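Side-chain contact in endoglucanase (Thermotoga maritima, PDB 2FVG), which is probably a metal-dependent aminopeptidase of the M42 family, using two divalent cations per subunit, despite its name: residues 175-180 / 317-322. Numbering follows the deposited sequence.
Sequences LIDVLE and NDYENT
Tyr319 donates a hydrogen bond to Asp177: OH lies 2.8 Å from OD2, and this is the one direct hydrogen bond between 175-180 and 317-322. The oxygen is approached from above the carboxylate, 72° out of its plane, while OD2 itself sits at the edge of the ring, close to the ring plane. The carboxylate and ring planes stand almost perpendicular, 82° apart. Tyr319 gets there by length: with CG anti to the backbone N (chi1 175°), the ring reaches across to the other helix, and Asp177 OD2 also lies 3.4 Å from Tyr319 CE1. The phenol oxygen has a second polar partner, Ser173 OG, one turn before Asp177 on the same helix, so the hydroxyl is held by two side chains of helix 166-180.

These two helices, 166-180 and 316-332, belong to the catalytic domain of this M42-family peptidase, where helices pack against a mixed sheet; Leu175 and Leu179 turn to strand 187-194. The backbones stay well apart, Asp177 CA to Glu320 CA being 9.4 Å, so the long Tyr319 side chain, meeting the short Asp177 carboxylate, spans the gap. The Tyr319 side chain is about 12 Å from those of Asp167 and Glu220, both predicted zinc ligands.

A water makes the second link. It donates to Asp177 OD2 at 2.6 Å and to Glu320 OE2 at 3.1 Å, sitting between two acidic groups whose oxygens OD2 and OE2 are 4.9 Å apart; it probably eases their repulsion, as may Lys323, salt-bridged to Glu320 OE1. Asp177 OD2 thus accepts from both the phenol and the water. Cutting Asp177 back to an alanine would probably leave the Tyr319 hydroxyl without its carboxylate acceptor, with Ser173 as its remaining partner on this helix, and the water without one of its two anchors.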
ATOM      1  N   LEU A 175       4.868   8.788  -0.535  1.00 29.73           N
ATOM      2  CA  LEU A 175       5.055   9.571   0.690  1.00 29.27           C
ATOM      3  C   LEU A 175       6.515   9.781   0.990  1.00 30.22           C
ATOM      4  O   LEU A 175       6.918  10.890   1.313  1.00 28.29           O
ATOM      5  CB  LEU A 175       4.371   8.916   1.886  1.00 29.01           C
ATOM      6  CG  LEU A 175       2.852   8.711   1.790  1.00 34.53           C
ATOM      7  CD1 LEU A 175       2.301   8.464   3.169  1.00 31.60           C
ATOM      8  CD2 LEU A 175       2.163   9.905   1.168  1.00 34.83           C
ATOM      9  N   ILE A 176       7.297   8.707   0.889  1.00 29.94           N
ATOM     10  CA  ILE A 176       8.747   8.777   1.065  1.00 29.69           C
ATOM     11  C   ILE A 176       9.379   9.726   0.046  1.00 31.71           C
ATOM     12  O   ILE A 176      10.297  10.472   0.394  1.00 31.63           O
ATOM     13  CB  ILE A 176       9.393   7.398   0.920  1.00 28.56           C
ATOM     14  CG1 ILE A 176       8.841   6.444   1.974  1.00 30.56           C
ATOM     15  CG2 ILE A 176      10.913   7.486   1.070  1.00 28.25           C
ATOM     16  CD1 ILE A 176       9.381   5.018   1.833  1.00 28.77           C
ATOM     17  N   ASP A 177       8.896   9.702  -1.203  1.00 33.11           N
ATOM     18  CA  ASP A 177       9.448  10.578  -2.258  1.00 33.70           C
ATOM     19  C   ASP A 177       9.078  12.039  -2.046  1.00 33.26           C
ATOM     20  O   ASP A 177       9.847  12.925  -2.408  1.00 35.51           O
ATOM     21  CB  ASP A 177       9.025  10.134  -3.676  1.00 33.45           C
ATOM     22  CG  ASP A 177       9.774   8.886  -4.165  1.00 42.45           C
ATOM     23  OD1 ASP A 177      10.578   8.284  -3.401  1.00 37.40           O
ATOM     24  OD2 ASP A 177       9.548   8.503  -5.333  1.00 44.45           O
ATOM     25  N   VAL A 178       7.887  12.291  -1.507  1.00 31.87           N
ATOM     26  CA  VAL A 178       7.469  13.659  -1.217  1.00 30.97           C
ATOM     27  C   VAL A 178       8.424  14.203  -0.165  1.00 32.50           C
ATOM     28  O   VAL A 178       8.933  15.316  -0.288  1.00 29.97           O
ATOM     29  CB  VAL A 178       5.999  13.731  -0.737  1.00 31.37           C
ATOM     30  CG1 VAL A 178       5.668  15.139  -0.185  1.00 24.34           C
ATOM     31  CG2 VAL A 178       5.065  13.367  -1.873  1.00 27.44           C
ATOM     32  N   LEU A 179       8.699  13.381   0.847  1.00 33.75           N
ATOM     33  CA  LEU A 179       9.616  13.772   1.919  1.00 34.15           C
ATOM     34  C   LEU A 179      11.050  13.945   1.435  1.00 35.81           C
ATOM     35  O   LEU A 179      11.725  14.904   1.835  1.00 35.52           O
ATOM     36  CB  LEU A 179       9.544  12.771   3.062  1.00 32.32           C
ATOM     37  CG  LEU A 179       8.277  12.899   3.903  1.00 33.83           C
ATOM     38  CD1 LEU A 179       8.127  11.694   4.853  1.00 23.02           C
ATOM     39  CD2 LEU A 179       8.296  14.228   4.671  1.00 24.57           C
ATOM     40  N   GLU A 180      11.521  13.029   0.584  1.00 36.37           N
ATOM     41  CA  GLU A 180      12.879  13.157   0.034  1.00 38.68           C
ATOM     42  C   GLU A 180      13.046  14.373  -0.853  1.00 37.58           C
ATOM     43  O   GLU A 180      14.148  14.925  -0.946  1.00 39.24           O
ATOM     44  CB  GLU A 180      13.327  11.919  -0.739  1.00 38.98           C
ATOM     45  CG  GLU A 180      13.817  10.798   0.133  1.00 51.17           C
ATOM     46  CD  GLU A 180      14.878   9.943  -0.539  1.00 64.65           C
ATOM     47  OE1 GLU A 180      15.058  10.049  -1.775  1.00 70.80           O
ATOM     48  OE2 GLU A 180      15.544   9.164   0.180  1.00 68.03           O
ATOM     49  N   ASN A 317       4.641   7.738 -15.059  1.00 24.55           N
ATOM     50  CA  ASN A 317       4.190   9.121 -15.188  1.00 25.71           C
ATOM     51  C   ASN A 317       3.038   9.383 -14.219  1.00 23.92           C
ATOM     52  O   ASN A 317       2.950  10.460 -13.635  1.00 24.38           O
ATOM     53  CB  ASN A 317       3.751   9.451 -16.621  1.00 27.82           C
ATOM     54  CG  ASN A 317       4.910   9.521 -17.586  1.00 35.30           C
ATOM     55  OD1 ASN A 317       5.951  10.108 -17.284  1.00 41.99           O
ATOM     56  ND2 ASN A 317       4.728   8.943 -18.769  1.00 40.50           N
ATOM     57  N   ASP A 318       2.153   8.401 -14.051  1.00 24.92           N
ATOM     58  CA  ASP A 318       1.042   8.530 -13.100  1.00 23.79           C
ATOM     59  C   ASP A 318       1.597   8.642 -11.686  1.00 23.87           C
ATOM     60  O   ASP A 318       1.154   9.463 -10.900  1.00 24.64           O
ATOM     61  CB  ASP A 318       0.142   7.306 -13.134  1.00 23.54           C
ATOM     62  CG  ASP A 318      -0.710   7.229 -14.362  1.00 30.22           C
ATOM     63  OD1 ASP A 318      -0.946   8.253 -15.054  1.00 28.88           O
ATOM     64  OD2 ASP A 318      -1.165   6.110 -14.616  1.00 19.47           O
ATOM     65  N   TYR A 319       2.528   7.756 -11.349  1.00 23.53           N
ATOM     66  CA  TYR A 319       3.189   7.794 -10.053  1.00 23.50           C
ATOM     67  C   TYR A 319       3.772   9.192  -9.740  1.00 24.23           C
ATOM     68  O   TYR A 319       3.603   9.718  -8.624  1.00 22.69           O
ATOM     69  CB  TYR A 319       4.299   6.756 -10.025  1.00 23.06           C
ATOM     70  CG  TYR A 319       5.121   6.803  -8.764  1.00 23.63           C
ATOM     71  CD1 TYR A 319       6.249   7.637  -8.663  1.00 21.04           C
ATOM     72  CD2 TYR A 319       4.794   5.997  -7.678  1.00 24.86           C
ATOM     73  CE1 TYR A 319       7.000   7.679  -7.495  1.00 20.68           C
ATOM     74  CE2 TYR A 319       5.528   6.020  -6.530  1.00 17.86           C
ATOM     75  CZ  TYR A 319       6.621   6.848  -6.429  1.00 25.88           C
ATOM     76  OH  TYR A 319       7.339   6.822  -5.262  1.00 26.54           O
ATOM     77  N   GLU A 320       4.456   9.779 -10.723  1.00 24.63           N
ATOM     78  CA  GLU A 320       5.076  11.089 -10.572  1.00 24.70           C
ATOM     79  C   GLU A 320       4.063  12.188 -10.374  1.00 24.99           C
ATOM     80  O   GLU A 320       4.313  13.144  -9.637  1.00 25.75           O
ATOM     81  CB  GLU A 320       5.950  11.434 -11.785  1.00 27.52           C
ATOM     82  CG  GLU A 320       7.288  10.743 -11.785  1.00 39.18           C
ATOM     83  CD  GLU A 320       8.133  11.129 -10.575  1.00 50.95           C
ATOM     84  OE1 GLU A 320       8.296  12.349 -10.334  1.00 54.24           O
ATOM     85  OE2 GLU A 320       8.634  10.212  -9.872  1.00 51.62           O
ATOM     86  N   ASN A 321       2.936  12.074 -11.064  1.00 24.95           N
ATOM     87  CA  ASN A 321       1.874  13.061 -10.944  1.00 23.65           C
ATOM     88  C   ASN A 321       1.142  12.980  -9.620  1.00 25.28           C
ATOM     89  O   ASN A 321       0.665  14.001  -9.104  1.00 25.81           O
ATOM     90  CB  ASN A 321       0.934  12.948 -12.119  1.00 22.47           C
ATOM     91  CG  ASN A 321       1.521  13.540 -13.348  1.00 23.95           C
ATOM     92  OD1 ASN A 321       1.983  14.680 -13.326  1.00 26.56           O
ATOM     93  ND2 ASN A 321       1.511  12.786 -14.435  1.00 23.57           N
ATOM     94  N   THR A 322       1.037  11.763  -9.091  1.00 20.83           N
ATOM     95  CA  THR A 322       0.463  11.541  -7.769  1.00 23.61           C
ATOM     96  C   THR A 322       1.356  12.230  -6.732  1.00 24.54           C
ATOM     97  O   THR A 322       0.868  12.983  -5.877  1.00 25.78           O
ATOM     98  CB  THR A 322       0.390  10.059  -7.436  1.00 20.55           C
ATOM     99  OG1 THR A 322      -0.317   9.385  -8.478  1.00 23.86           O
ATOM    100  CG2 THR A 322      -0.362   9.838  -6.101  1.00 24.99           C
TER
HETATM  101  O   HOH W   1      10.344   9.921  -7.348  1.00 45.86           O